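Local coordinates for protein YaeO (Vibrio cholerae serotype O1, PDB 6JIE) that binds magnesium, resembles the RNA chaperone Hfq in structure and inhibits Rho-dependent transcription termination by dissociating the Rho hexamer, at the interface of chains A and B. Residues are numbered along the deposited sequence; one frame, centred on the assembly and turned at random. Chains: chain A/B, YaeO.

The interface of chains A and B. Residues chain A 17, 33, 35, 50; chain B 6-7, 11-12, 15.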
ATOM      1  N   HIS A  17       1.551  -1.900  -8.607  1.00 10.26           N
ATOM      2  CA  HIS A  17       1.036  -1.072  -7.510  1.00 11.96           C
ATOM      3  C   HIS A  17       1.854  -1.261  -6.239  1.00 15.16           C
ATOM      4  O   HIS A  17       1.335  -1.592  -5.170  1.00 12.87           O
ATOM      5  CB  HIS A  17      -0.443  -1.354  -7.251  1.00 12.00           C
ATOM      6  CG  HIS A  17      -1.319  -0.951  -8.392  1.00 13.79           C
ATOM      7  ND1 HIS A  17      -1.208   0.278  -9.004  1.00 19.07           N
ATOM      8  CD2 HIS A  17      -2.294  -1.616  -9.055  1.00 18.53           C
ATOM      9  CE1 HIS A  17      -2.095   0.364  -9.977  1.00 18.86           C
ATOM     10  NE2 HIS A  17      -2.768  -0.770 -10.029  1.00 18.77           N
ATOM     11  N   VAL A  33       1.213   4.267  -2.508  1.00  9.13           N
ATOM     12  CA  VAL A  33       1.120   3.200  -3.490  1.00  8.03           C
ATOM     13  C   VAL A  33       1.309   3.799  -4.876  1.00 10.04           C
ATOM     14  O   VAL A  33       0.628   4.769  -5.245  1.00 13.52           O
ATOM     15  CB  VAL A  33      -0.226   2.466  -3.377  1.00 13.42           C
ATOM     16  CG1 VAL A  33      -0.337   1.370  -4.453  1.00 17.54           C
ATOM     17  CG2 VAL A  33      -0.379   1.899  -1.966  1.00 17.91           C
ATOM     18  N   ALA A  35       0.599   4.343  -8.391  1.00 14.05           N
ATOM     19  CA  ALA A  35      -0.674   4.141  -9.067  1.00 13.12           C
ATOM     20  C   ALA A  35      -0.538   4.084 -10.581  1.00 15.94           C
ATOM     21  O   ALA A  35      -1.014   3.134 -11.213  1.00 16.90           O
ATOM     22  CB  ALA A  35      -1.652   5.251  -8.670  1.00 17.30           C
ATOM     23  N   ARG A  50      -0.540   7.352  -4.623  1.00 11.88           N
ATOM     24  CA  ARG A  50      -1.698   7.403  -3.728  1.00  8.51           C
ATOM     25  C   ARG A  50      -1.190   7.337  -2.298  1.00 11.49           C
ATOM     26  O   ARG A  50      -0.787   6.279  -1.814  1.00 12.09           O
ATOM     27  CB  ARG A  50      -2.670   6.270  -4.035  1.00 12.83           C
ATOM     28  CG  ARG A  50      -3.231   6.309  -5.434  1.00 21.63           C
ATOM     29  CD  ARG A  50      -4.566   5.579  -5.531  1.00 31.38           C
ATOM     30  NE  ARG A  50      -4.881   5.237  -6.914  1.00 27.01           N
ATOM     31  CZ  ARG A  50      -5.380   6.089  -7.801  1.00 31.46           C
ATOM     32  NH1 ARG A  50      -5.632   7.345  -7.451  1.00 41.33           N
ATOM     33  NH2 ARG A  50      -5.624   5.682  -9.038  1.00 36.09           N
TER
ATOM     34  N   GLN B   6      -4.113  -4.739 -10.171  1.00 54.02           N
ATOM     35  CA  GLN B   6      -4.987  -4.938  -9.022  1.00 49.39           C
ATOM     36  C   GLN B   6      -4.259  -4.539  -7.744  1.00 37.90           C
ATOM     37  O   GLN B   6      -3.078  -4.855  -7.569  1.00 45.01           O
ATOM     38  CB  GLN B   6      -5.459  -6.403  -8.932  1.00 55.86           C
ATOM     39  CG  GLN B   6      -6.184  -6.918 -10.186  1.00 60.52           C
ATOM     40  CD  GLN B   6      -5.311  -7.810 -11.062  1.00 65.50           C
ATOM     41  OE1 GLN B   6      -4.327  -8.386 -10.596  1.00 67.24           O
ATOM     42  NE2 GLN B   6      -5.675  -7.931 -12.335  1.00 67.92           N
ATOM     43  N   TYR B   7      -4.966  -3.849  -6.851  1.00 34.43           N
ATOM     44  CA  TYR B   7      -4.386  -3.378  -5.597  1.00 29.14           C
ATOM     45  C   TYR B   7      -4.488  -4.439  -4.504  1.00 27.47           C
ATOM     46  O   TYR B   7      -5.468  -5.186  -4.432  1.00 32.08           O
ATOM     47  CB  TYR B   7      -5.082  -2.099  -5.123  1.00 30.89           C
ATOM     48  CG  TYR B   7      -4.819  -0.880  -5.978  1.00 36.62           C
ATOM     49  CD1 TYR B   7      -5.566  -0.630  -7.123  1.00 33.32           C
ATOM     50  CD2 TYR B   7      -3.834   0.031  -5.625  1.00 40.53           C
ATOM     51  CE1 TYR B   7      -5.333   0.499  -7.903  1.00 38.80           C
ATOM     52  CE2 TYR B   7      -3.591   1.157  -6.396  1.00 39.63           C
ATOM     53  CZ  TYR B   7      -4.343   1.388  -7.530  1.00 40.44           C
ATOM     54  OH  TYR B   7      -4.091   2.514  -8.287  1.00 42.35           O
ATOM     55  N   GLU B  11      -2.366  -5.145   2.119  1.00 13.98           N
ATOM     56  CA  GLU B  11      -1.057  -4.511   2.190  1.00 14.00           C
ATOM     57  C   GLU B  11      -1.195  -3.012   2.419  1.00 16.94           C
ATOM     58  O   GLU B  11      -0.512  -2.438   3.271  1.00 13.00           O
ATOM     59  CB  GLU B  11      -0.286  -4.805   0.903  1.00 20.30           C
ATOM     60  CG  GLU B  11       1.105  -4.210   0.796  1.00 22.98           C
ATOM     61  CD  GLU B  11       1.718  -4.498  -0.551  1.00 27.86           C
ATOM     62  OE1 GLU B  11       1.245  -3.919  -1.556  1.00 25.76           O
ATOM     63  OE2 GLU B  11       2.649  -5.331  -0.615  1.00 29.95           O
ATOM     64  N   LEU B  12      -2.094  -2.370   1.666  1.00 16.45           N
ATOM     65  CA  LEU B  12      -2.313  -0.933   1.774  1.00 13.67           C
ATOM     66  C   LEU B  12      -2.849  -0.542   3.150  1.00 11.70           C
ATOM     67  O   LEU B  12      -2.450   0.486   3.713  1.00 16.38           O
ATOM     68  CB  LEU B  12      -3.271  -0.499   0.662  1.00 16.99           C
ATOM     69  CG  LEU B  12      -3.767   0.939   0.578  1.00 22.59           C
ATOM     70  CD1 LEU B  12      -4.060   1.272  -0.867  1.00 30.52           C
ATOM     71  CD2 LEU B  12      -5.017   1.113   1.402  1.00 22.90           C
ATOM     72  N   LEU B  15       0.103  -0.642   5.404  1.00 16.55           N
ATOM     73  CA  LEU B  15       1.022   0.441   5.062  1.00 15.22           C
ATOM     74  C   LEU B  15       0.652   1.734   5.769  1.00 17.88           C
ATOM     75  O   LEU B  15       1.523   2.448   6.279  1.00 17.39           O
ATOM     76  CB  LEU B  15       1.013   0.670   3.547  1.00 14.39           C
ATOM     77  CG  LEU B  15       1.799   1.861   3.005  1.00 16.20           C
ATOM     78  CD1 LEU B  15       3.259   1.693   3.352  1.00 23.51           C
ATOM     79  CD2 LEU B  15       1.597   2.009   1.500  1.00 17.32           C
TER
HETATM   80  O   HOH W   1       1.563  -4.538  -4.339  1.00 18.42           O
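B:Tyr7 lays its phenol ring over the imidazole of A:His17, a face-to-face stack between two copies of YaeO, a Rof-family protein with an Hfq-like fold. The pairing is asymmetric, and it may be a feature of the crystal rather than of the protein in solution. The ring centroids lie 3.7 Å apart and the planes are only 10° from parallel, although the two side chains run at about a right angle to each other. The outer half of the phenol, around CZ, sits over the middle of the imidazole. Two flat aromatic groups suit this place because each offers a broad face for dispersion contact. A:His17 comes from the loop between helix 9-15 and strand 19-24, while B:Tyr7 precedes helix 9-15 of its own chain.

Polar contact is made at the far end of the phenol. A:Arg50, the last residue of strand 45-50, donates from its side-chain NE to the B:Tyr7 hydroxyl OH at 3.2 Å. Arginine suits the place because its long chain, extended from CG to NE, carries an N-H to the phenol oxygen. The bond is nearly straight, 165° at the hydrogen, and the oxygen lies close to the guanidinium plane, which is markedly tilted against the phenol ring. Stacking on the face and a hydrogen bond at the hydroxyl together should limit sliding and tilting of the ring. The methyl CB of A:Ala35, 3.7 Å from the same OH, is small enough to leave room for it.

Apolar packing centres on A:Val33, whose two methyls face different partners. Its CG1, anti to the backbone N (chi1 178°), touches CE2 of B:Tyr7 at 3.8 Å; CG2 meets CD1 of B:Leu12 and CD2 of B:Leu15, leucine methyls from helix 9-15 that suit an apolar patch.

Water 1 links the carbonyl O of A:His17 (3.1 Å) with the B:Glu11 carboxylate OE1 (2.9 Å). Glutamate suits this link because water can donate to both oxygens, whereas a carboxylate and a carbonyl, both acceptors, would not ordinarily bond directly.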